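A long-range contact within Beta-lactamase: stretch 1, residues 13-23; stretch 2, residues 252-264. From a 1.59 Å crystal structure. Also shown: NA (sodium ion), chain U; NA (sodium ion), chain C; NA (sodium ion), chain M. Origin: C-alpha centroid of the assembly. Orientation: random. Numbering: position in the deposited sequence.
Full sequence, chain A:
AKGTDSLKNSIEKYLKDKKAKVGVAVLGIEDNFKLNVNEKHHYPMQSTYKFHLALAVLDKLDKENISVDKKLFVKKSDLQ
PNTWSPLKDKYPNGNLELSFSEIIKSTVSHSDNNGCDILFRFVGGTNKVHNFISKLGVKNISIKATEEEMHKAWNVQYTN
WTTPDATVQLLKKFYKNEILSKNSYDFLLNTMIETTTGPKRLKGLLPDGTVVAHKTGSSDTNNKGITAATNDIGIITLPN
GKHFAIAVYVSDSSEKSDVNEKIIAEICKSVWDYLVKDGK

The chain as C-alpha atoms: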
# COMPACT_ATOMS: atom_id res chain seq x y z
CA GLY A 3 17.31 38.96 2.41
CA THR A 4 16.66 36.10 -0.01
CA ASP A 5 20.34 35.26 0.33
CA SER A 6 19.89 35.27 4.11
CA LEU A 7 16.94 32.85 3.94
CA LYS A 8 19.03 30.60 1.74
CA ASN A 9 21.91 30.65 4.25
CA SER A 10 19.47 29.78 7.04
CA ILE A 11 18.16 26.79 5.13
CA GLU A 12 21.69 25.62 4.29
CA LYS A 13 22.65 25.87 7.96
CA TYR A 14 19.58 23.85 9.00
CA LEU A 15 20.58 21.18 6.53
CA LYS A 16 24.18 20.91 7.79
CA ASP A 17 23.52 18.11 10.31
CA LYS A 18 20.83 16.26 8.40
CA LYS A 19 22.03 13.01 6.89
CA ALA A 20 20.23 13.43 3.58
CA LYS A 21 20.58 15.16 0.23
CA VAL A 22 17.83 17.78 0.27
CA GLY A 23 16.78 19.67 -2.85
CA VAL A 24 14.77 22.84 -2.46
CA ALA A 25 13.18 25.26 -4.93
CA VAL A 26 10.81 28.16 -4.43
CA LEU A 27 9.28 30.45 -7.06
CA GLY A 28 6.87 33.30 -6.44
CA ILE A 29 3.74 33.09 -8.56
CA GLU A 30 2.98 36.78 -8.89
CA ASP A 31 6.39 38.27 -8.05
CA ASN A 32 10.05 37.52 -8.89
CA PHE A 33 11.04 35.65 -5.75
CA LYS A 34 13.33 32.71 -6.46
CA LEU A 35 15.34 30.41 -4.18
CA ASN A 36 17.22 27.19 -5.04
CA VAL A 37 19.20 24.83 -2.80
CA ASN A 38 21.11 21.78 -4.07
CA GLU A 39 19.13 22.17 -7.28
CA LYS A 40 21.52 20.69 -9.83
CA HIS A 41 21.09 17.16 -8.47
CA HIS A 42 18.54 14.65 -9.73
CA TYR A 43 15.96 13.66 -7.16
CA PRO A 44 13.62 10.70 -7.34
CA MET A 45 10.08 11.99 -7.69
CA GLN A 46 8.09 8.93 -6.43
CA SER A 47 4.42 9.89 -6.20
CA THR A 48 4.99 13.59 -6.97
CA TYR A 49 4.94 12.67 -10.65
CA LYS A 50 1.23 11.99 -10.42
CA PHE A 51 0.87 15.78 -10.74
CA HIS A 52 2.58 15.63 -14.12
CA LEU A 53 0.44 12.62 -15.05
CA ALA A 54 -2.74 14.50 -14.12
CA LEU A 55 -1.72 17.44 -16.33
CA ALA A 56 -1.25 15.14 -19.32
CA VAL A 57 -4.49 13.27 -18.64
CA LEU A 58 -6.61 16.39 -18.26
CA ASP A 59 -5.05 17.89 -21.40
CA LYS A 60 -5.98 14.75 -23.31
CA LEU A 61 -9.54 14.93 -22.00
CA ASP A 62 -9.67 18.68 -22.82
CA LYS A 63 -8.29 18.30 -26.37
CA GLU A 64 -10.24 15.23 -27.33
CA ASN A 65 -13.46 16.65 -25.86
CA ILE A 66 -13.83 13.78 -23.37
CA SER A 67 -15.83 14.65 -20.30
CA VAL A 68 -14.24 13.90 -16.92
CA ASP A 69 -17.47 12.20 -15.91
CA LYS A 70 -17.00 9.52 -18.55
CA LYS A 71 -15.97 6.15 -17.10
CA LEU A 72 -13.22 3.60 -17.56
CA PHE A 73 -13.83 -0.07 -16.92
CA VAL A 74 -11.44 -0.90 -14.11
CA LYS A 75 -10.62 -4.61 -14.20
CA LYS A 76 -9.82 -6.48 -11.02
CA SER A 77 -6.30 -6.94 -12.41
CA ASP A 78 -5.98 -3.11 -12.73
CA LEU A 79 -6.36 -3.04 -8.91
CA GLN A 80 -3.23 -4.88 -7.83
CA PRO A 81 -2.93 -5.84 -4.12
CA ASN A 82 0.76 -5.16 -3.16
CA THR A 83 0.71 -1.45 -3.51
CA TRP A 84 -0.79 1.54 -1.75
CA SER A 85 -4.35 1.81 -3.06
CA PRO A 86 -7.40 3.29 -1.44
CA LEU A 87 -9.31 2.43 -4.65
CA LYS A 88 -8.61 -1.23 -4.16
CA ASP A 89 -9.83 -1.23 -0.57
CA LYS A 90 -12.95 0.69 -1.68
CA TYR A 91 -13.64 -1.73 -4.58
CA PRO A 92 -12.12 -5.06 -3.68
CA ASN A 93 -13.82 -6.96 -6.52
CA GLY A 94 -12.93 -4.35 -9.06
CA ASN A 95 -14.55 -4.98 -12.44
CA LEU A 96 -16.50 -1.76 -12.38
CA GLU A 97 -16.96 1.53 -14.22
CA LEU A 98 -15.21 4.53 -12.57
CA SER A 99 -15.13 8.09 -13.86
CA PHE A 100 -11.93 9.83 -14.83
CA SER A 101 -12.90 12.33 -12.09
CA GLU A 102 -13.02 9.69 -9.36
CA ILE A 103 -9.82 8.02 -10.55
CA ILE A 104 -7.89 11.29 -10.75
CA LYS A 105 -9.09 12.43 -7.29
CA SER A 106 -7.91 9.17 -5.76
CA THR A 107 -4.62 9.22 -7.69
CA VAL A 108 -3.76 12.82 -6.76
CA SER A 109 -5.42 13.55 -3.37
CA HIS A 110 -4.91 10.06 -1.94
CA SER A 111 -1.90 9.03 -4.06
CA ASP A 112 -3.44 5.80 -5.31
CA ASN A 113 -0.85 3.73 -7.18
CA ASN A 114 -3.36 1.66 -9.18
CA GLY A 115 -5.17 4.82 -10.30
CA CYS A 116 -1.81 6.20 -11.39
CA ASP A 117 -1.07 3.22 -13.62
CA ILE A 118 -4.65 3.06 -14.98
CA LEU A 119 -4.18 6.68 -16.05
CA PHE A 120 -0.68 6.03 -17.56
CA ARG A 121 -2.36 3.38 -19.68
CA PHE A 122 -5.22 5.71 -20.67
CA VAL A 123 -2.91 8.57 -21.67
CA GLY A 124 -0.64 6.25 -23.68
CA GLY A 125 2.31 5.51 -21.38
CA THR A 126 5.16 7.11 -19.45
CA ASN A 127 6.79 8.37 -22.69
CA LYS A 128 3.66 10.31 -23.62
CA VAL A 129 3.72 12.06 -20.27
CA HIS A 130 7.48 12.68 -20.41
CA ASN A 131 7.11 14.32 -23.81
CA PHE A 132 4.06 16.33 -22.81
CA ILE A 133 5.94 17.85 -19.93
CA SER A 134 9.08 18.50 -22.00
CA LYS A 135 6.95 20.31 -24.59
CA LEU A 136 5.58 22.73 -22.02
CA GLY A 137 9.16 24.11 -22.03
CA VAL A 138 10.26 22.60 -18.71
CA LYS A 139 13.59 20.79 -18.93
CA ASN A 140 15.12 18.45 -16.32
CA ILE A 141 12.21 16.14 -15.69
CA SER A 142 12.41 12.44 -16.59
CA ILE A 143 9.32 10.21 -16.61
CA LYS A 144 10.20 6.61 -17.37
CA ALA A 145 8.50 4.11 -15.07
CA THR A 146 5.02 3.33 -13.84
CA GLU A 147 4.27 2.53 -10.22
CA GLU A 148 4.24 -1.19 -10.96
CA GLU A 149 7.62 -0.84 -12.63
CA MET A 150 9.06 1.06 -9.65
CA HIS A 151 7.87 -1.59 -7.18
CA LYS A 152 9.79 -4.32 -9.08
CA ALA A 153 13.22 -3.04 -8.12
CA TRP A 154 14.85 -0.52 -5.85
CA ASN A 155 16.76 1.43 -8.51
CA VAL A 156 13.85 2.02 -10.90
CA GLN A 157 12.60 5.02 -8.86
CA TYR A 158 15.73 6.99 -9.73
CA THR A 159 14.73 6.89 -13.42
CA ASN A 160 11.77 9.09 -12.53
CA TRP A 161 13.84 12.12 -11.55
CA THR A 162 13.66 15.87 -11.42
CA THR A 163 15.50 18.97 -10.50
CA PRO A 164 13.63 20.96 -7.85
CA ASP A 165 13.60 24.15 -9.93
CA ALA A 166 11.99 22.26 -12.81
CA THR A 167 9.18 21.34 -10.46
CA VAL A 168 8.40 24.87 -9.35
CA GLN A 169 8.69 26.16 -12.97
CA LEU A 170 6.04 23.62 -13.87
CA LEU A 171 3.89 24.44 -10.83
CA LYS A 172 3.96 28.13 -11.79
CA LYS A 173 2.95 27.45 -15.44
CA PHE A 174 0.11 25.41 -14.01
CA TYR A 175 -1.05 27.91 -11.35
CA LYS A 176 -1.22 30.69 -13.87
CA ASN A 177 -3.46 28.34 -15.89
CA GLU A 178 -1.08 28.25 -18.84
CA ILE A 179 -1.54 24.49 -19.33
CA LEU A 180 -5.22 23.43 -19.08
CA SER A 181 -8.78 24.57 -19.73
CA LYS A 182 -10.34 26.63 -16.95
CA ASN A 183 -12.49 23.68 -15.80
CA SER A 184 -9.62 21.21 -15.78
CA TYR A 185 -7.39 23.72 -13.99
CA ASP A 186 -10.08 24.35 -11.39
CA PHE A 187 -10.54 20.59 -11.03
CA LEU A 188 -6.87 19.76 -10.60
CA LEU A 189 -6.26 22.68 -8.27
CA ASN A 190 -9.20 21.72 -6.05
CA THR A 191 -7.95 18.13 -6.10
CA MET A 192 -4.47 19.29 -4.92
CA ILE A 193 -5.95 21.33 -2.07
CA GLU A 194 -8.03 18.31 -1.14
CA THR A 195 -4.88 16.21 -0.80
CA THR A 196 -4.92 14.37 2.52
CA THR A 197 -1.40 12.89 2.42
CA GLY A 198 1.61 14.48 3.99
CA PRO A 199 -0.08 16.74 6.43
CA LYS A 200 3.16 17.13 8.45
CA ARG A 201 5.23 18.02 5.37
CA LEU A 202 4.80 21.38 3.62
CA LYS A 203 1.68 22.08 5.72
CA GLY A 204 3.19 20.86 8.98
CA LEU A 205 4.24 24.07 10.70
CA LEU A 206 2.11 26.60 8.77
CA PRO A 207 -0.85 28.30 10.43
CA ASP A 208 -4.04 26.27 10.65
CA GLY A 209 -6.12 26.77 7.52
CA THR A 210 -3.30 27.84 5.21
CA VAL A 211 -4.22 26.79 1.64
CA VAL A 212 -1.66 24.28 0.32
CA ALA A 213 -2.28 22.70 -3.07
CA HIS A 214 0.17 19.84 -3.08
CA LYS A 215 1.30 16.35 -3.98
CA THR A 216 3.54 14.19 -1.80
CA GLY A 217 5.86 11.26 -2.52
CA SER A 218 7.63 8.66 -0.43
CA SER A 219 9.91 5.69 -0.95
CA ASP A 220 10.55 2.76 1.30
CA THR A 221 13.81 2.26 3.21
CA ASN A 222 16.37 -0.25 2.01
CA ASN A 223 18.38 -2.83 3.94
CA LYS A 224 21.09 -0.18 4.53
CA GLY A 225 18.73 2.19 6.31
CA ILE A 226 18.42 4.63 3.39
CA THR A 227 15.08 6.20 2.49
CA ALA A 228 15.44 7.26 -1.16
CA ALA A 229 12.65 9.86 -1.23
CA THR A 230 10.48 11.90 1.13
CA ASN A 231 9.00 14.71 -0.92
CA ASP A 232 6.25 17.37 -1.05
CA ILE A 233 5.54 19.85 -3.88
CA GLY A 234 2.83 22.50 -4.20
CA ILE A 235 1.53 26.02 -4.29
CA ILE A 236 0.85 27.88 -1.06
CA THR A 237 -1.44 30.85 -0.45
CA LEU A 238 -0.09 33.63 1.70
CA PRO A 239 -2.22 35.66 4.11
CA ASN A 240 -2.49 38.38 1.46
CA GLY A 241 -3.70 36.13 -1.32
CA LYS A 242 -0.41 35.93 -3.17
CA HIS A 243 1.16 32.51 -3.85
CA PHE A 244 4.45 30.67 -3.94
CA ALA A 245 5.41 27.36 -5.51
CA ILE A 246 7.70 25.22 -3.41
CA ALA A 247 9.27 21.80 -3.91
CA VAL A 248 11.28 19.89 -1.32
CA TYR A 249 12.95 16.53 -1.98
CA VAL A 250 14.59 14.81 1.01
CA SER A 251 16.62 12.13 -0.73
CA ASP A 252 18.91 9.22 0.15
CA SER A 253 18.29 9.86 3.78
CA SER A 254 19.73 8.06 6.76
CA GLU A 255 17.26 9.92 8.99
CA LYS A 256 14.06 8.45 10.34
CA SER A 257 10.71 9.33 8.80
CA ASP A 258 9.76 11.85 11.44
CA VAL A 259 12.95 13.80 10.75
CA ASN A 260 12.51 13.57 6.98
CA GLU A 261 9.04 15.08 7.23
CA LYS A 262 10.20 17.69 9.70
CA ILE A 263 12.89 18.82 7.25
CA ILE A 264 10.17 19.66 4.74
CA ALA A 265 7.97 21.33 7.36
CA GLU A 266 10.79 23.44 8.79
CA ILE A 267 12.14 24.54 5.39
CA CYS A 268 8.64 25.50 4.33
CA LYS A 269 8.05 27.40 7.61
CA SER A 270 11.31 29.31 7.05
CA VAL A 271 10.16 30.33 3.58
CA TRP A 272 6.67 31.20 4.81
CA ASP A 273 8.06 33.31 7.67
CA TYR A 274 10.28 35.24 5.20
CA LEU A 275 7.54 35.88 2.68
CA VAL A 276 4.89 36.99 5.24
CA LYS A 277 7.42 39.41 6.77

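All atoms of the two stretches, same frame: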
# COMPACT_ATOMS: atom_id res chain seq x y z
N LYS A 13 22.13 26.14 6.63
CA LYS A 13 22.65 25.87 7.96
C LYS A 13 21.83 24.80 8.67
O LYS A 13 22.37 23.90 9.31
CB LYS A 13 22.69 27.16 8.78
CG LYS A 13 23.27 26.98 10.18
CD LYS A 13 23.51 28.32 10.86
CE LYS A 13 23.94 28.15 12.31
NZ LYS A 13 23.74 29.40 13.09
N TYR A 14 20.51 24.89 8.52
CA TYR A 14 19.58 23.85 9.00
C TYR A 14 19.93 22.46 8.47
O TYR A 14 19.87 21.44 9.17
CB TYR A 14 18.15 24.26 8.62
CG TYR A 14 17.10 23.21 9.00
CD1 TYR A 14 16.78 22.96 10.32
CD2 TYR A 14 16.54 22.39 8.03
CE1 TYR A 14 15.89 21.97 10.66
CE2 TYR A 14 15.61 21.44 8.36
CZ TYR A 14 15.30 21.21 9.68
OH TYR A 14 14.43 20.23 10.03
N LEU A 15 20.33 22.41 7.21
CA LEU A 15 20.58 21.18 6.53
C LEU A 15 21.94 20.55 6.87
O LEU A 15 22.15 19.37 6.62
CB LEU A 15 20.49 21.42 5.03
CG LEU A 15 19.10 21.52 4.44
CD1 LEU A 15 19.23 21.82 2.94
CD2 LEU A 15 18.29 20.26 4.70
N LYS A 16 22.81 21.34 7.51
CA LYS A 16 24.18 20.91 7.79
C LYS A 16 24.28 19.57 8.51
O LYS A 16 25.16 18.77 8.19
CB LYS A 16 24.90 21.97 8.63
CG LYS A 16 25.54 23.08 7.82
CD LYS A 16 26.09 24.20 8.71
CE LYS A 16 26.93 23.65 9.85
NZ LYS A 16 27.79 24.70 10.46
N ASP A 17 23.44 19.34 9.51
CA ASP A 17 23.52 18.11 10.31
C ASP A 17 22.48 17.07 9.98
O ASP A 17 22.31 16.10 10.71
CB ASP A 17 23.47 18.42 11.81
CG ASP A 17 22.14 18.98 12.25
OD1 ASP A 17 21.20 19.04 11.42
OD2 ASP A 17 22.03 19.41 13.41
N LYS A 18 21.81 17.24 8.83
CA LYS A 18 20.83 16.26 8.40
C LYS A 18 21.47 15.33 7.41
O LYS A 18 22.09 15.79 6.42
CB LYS A 18 19.61 16.96 7.76
CG LYS A 18 18.95 18.03 8.61
CD LYS A 18 18.35 17.45 9.89
CE LYS A 18 17.65 18.54 10.67
NZ LYS A 18 18.57 19.67 10.99
N LYS A 19 21.37 14.04 7.68
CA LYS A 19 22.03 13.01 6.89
C LYS A 19 21.13 12.64 5.72
O LYS A 19 20.66 11.53 5.61
CB LYS A 19 22.39 11.80 7.73
CG LYS A 19 23.35 12.16 8.86
CD LYS A 19 23.99 10.92 9.47
CE LYS A 19 24.95 11.30 10.59
NZ LYS A 19 25.09 10.23 11.62
N ALA A 20 21.04 13.58 4.78
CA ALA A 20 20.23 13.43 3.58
C ALA A 20 20.65 14.48 2.59
O ALA A 20 21.23 15.51 2.95
CB ALA A 20 18.74 13.62 3.90
N LYS A 21 20.35 14.22 1.33
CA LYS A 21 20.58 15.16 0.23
C LYS A 21 19.24 15.83 -0.04
O LYS A 21 18.33 15.18 -0.57
CB LYS A 21 21.06 14.43 -1.03
CG LYS A 21 21.34 15.42 -2.16
CD LYS A 21 21.58 14.80 -3.53
CE LYS A 21 23.04 14.44 -3.76
NZ LYS A 21 24.03 15.42 -3.23
N VAL A 22 19.14 17.10 0.29
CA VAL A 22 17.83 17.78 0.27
C VAL A 22 17.84 18.84 -0.82
O VAL A 22 18.60 19.79 -0.78
CB VAL A 22 17.49 18.40 1.61
CG1 VAL A 22 16.10 19.03 1.57
CG2 VAL A 22 17.56 17.35 2.72
N GLY A 23 16.94 18.69 -1.78
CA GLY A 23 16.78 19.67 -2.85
C GLY A 23 15.61 20.57 -2.58
O GLY A 23 14.54 20.09 -2.20
N ASP A 252 17.85 10.10 -0.34
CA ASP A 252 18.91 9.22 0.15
C ASP A 252 19.25 9.47 1.61
O ASP A 252 20.36 9.83 1.98
CB ASP A 252 20.12 9.35 -0.76
CG ASP A 252 19.84 8.83 -2.15
OD1 ASP A 252 18.83 8.11 -2.34
OD2 ASP A 252 20.69 9.07 -3.05
N SER A 253 18.19 9.44 2.42
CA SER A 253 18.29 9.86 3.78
C SER A 253 18.53 8.70 4.74
O SER A 253 17.87 7.66 4.67
CB SER A 253 17.01 10.58 4.19
OG SER A 253 17.06 10.99 5.54
N SER A 254 19.50 8.92 5.61
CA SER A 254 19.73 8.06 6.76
C SER A 254 18.87 8.41 7.95
O SER A 254 18.95 7.72 8.98
CB SER A 254 21.22 8.11 7.13
OG SER A 254 21.96 7.40 6.15
N GLU A 255 18.09 9.47 7.86
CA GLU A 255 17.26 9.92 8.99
C GLU A 255 15.93 9.17 9.03
O GLU A 255 15.48 8.62 8.05
CB GLU A 255 16.96 11.40 8.91
CG GLU A 255 18.16 12.30 8.77
CD GLU A 255 18.93 12.58 10.05
OE1 GLU A 255 18.49 12.16 11.14
OE2 GLU A 255 20.01 13.22 9.97
N LYS A 256 15.35 9.10 10.21
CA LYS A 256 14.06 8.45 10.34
C LYS A 256 12.97 9.31 9.71
O LYS A 256 13.13 10.52 9.55
CB LYS A 256 13.80 8.14 11.81
CG LYS A 256 14.87 7.18 12.33
CD LYS A 256 14.28 6.06 13.17
CE LYS A 256 13.60 6.59 14.42
NZ LYS A 256 12.64 5.59 14.98
N SER A 257 11.80 8.70 9.53
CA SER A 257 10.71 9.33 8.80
C SER A 257 10.20 10.60 9.47
O SER A 257 9.93 11.60 8.83
CB SER A 257 9.59 8.34 8.59
OG SER A 257 9.02 7.95 9.83
N ASP A 258 10.18 10.64 10.80
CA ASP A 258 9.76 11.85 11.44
C ASP A 258 10.67 13.04 11.14
O ASP A 258 10.22 14.17 10.97
CB ASP A 258 9.66 11.64 12.96
CG ASP A 258 11.01 11.30 13.60
OD1 ASP A 258 11.73 10.38 13.12
OD2 ASP A 258 11.34 11.91 14.63
N VAL A 259 11.97 12.77 11.08
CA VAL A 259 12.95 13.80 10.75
C VAL A 259 12.84 14.23 9.29
O VAL A 259 12.85 15.41 9.01
CB VAL A 259 14.38 13.30 11.01
CG1 VAL A 259 15.43 14.29 10.53
CG2 VAL A 259 14.56 13.06 12.51
N ASN A 260 12.62 13.27 8.40
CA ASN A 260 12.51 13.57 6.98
C ASN A 260 11.32 14.49 6.73
O ASN A 260 11.43 15.46 5.96
CB ASN A 260 12.42 12.27 6.20
CG ASN A 260 13.74 11.47 6.24
OD1 ASN A 260 14.80 12.07 6.31
ND2 ASN A 260 13.64 10.17 6.26
N GLU A 261 10.19 14.22 7.38
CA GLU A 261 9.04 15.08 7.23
C GLU A 261 9.27 16.45 7.85
O GLU A 261 8.91 17.47 7.28
CB GLU A 261 7.77 14.44 7.82
CG GLU A 261 7.40 13.14 7.15
CD GLU A 261 5.95 12.76 7.38
OE1 GLU A 261 5.56 12.55 8.52
OE2 GLU A 261 5.17 12.67 6.42
N LYS A 262 9.90 16.47 9.02
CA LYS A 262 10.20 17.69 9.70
C LYS A 262 11.12 18.60 8.90
O LYS A 262 10.93 19.81 8.88
CB LYS A 262 10.82 17.36 11.06
CG LYS A 262 11.15 18.55 11.92
CD LYS A 262 9.91 19.21 12.48
CE LYS A 262 9.46 18.57 13.78
NZ LYS A 262 8.12 19.06 14.22
N ILE A 263 12.04 18.01 8.13
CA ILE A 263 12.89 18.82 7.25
C ILE A 263 12.05 19.62 6.27
O ILE A 263 12.24 20.82 6.09
CB ILE A 263 13.90 17.96 6.49
CG1 ILE A 263 15.03 17.49 7.44
CG2 ILE A 263 14.54 18.73 5.35
CD1 ILE A 263 15.84 16.35 6.92
N ILE A 264 11.06 18.96 5.68
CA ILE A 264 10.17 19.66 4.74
C ILE A 264 9.38 20.76 5.44
O ILE A 264 9.30 21.90 4.95
CB ILE A 264 9.18 18.69 4.05
CG1 ILE A 264 9.97 17.57 3.33
CG2 ILE A 264 8.29 19.44 3.06
CD1 ILE A 264 9.12 16.45 2.77
NA NA U . 21.15 18.52 1.89
NA NA C . 15.96 6.26 6.61
NA NA M . 2.83 13.92 7.05
O HOH W 1 21.13 17.87 4.46
O HOH W 2 22.41 9.19 3.82
O HOH W 3 14.99 4.74 8.50

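This contact joins residues at least 231 positions apart through a pair of hydrogen bonds to the backbone of Lys19 and an apolar patch centred on Ile263. Lys19 N donates to Glu255 OE2 at 2.8 Å with a nearly straight angle of 174°, and Lys19 O accepts from Ser254 N at 2.9 Å. The loop thus has both the N-H and the C=O of this residue satisfied, one by a side chain and one by main chain. Glutamate suits its place because its side chain, leaving sideways, is long enough to fold back (chi1 and chi2 both m) and bring a carboxylate oxygen to the Lys19 N-H. Ser253 OG accepts from Glu255 N and donates to Asn260 OD1, linking this segment to the helix. At Ala20 the small methyl permits close approach: its CB lies 3.5 Å from Ser253 CB.

Farther along, the helix presents Ile263, which loses 107 Å² to the other stretch. Its CG2 sits 4.1 Å from both Leu15 CD2 and Val22 CG1, while Lys18 CB lies 3.9 Å from Ile263 CD1. Tyr14 meets the helix edge-on, its OH 3.5 Å from Ile263 CA. Lys18 has a dual character: its aliphatic part packs here, while NZ forms a salt bridge with Asp17 OD1 (2.7 Å) and also donates to Tyr14 O.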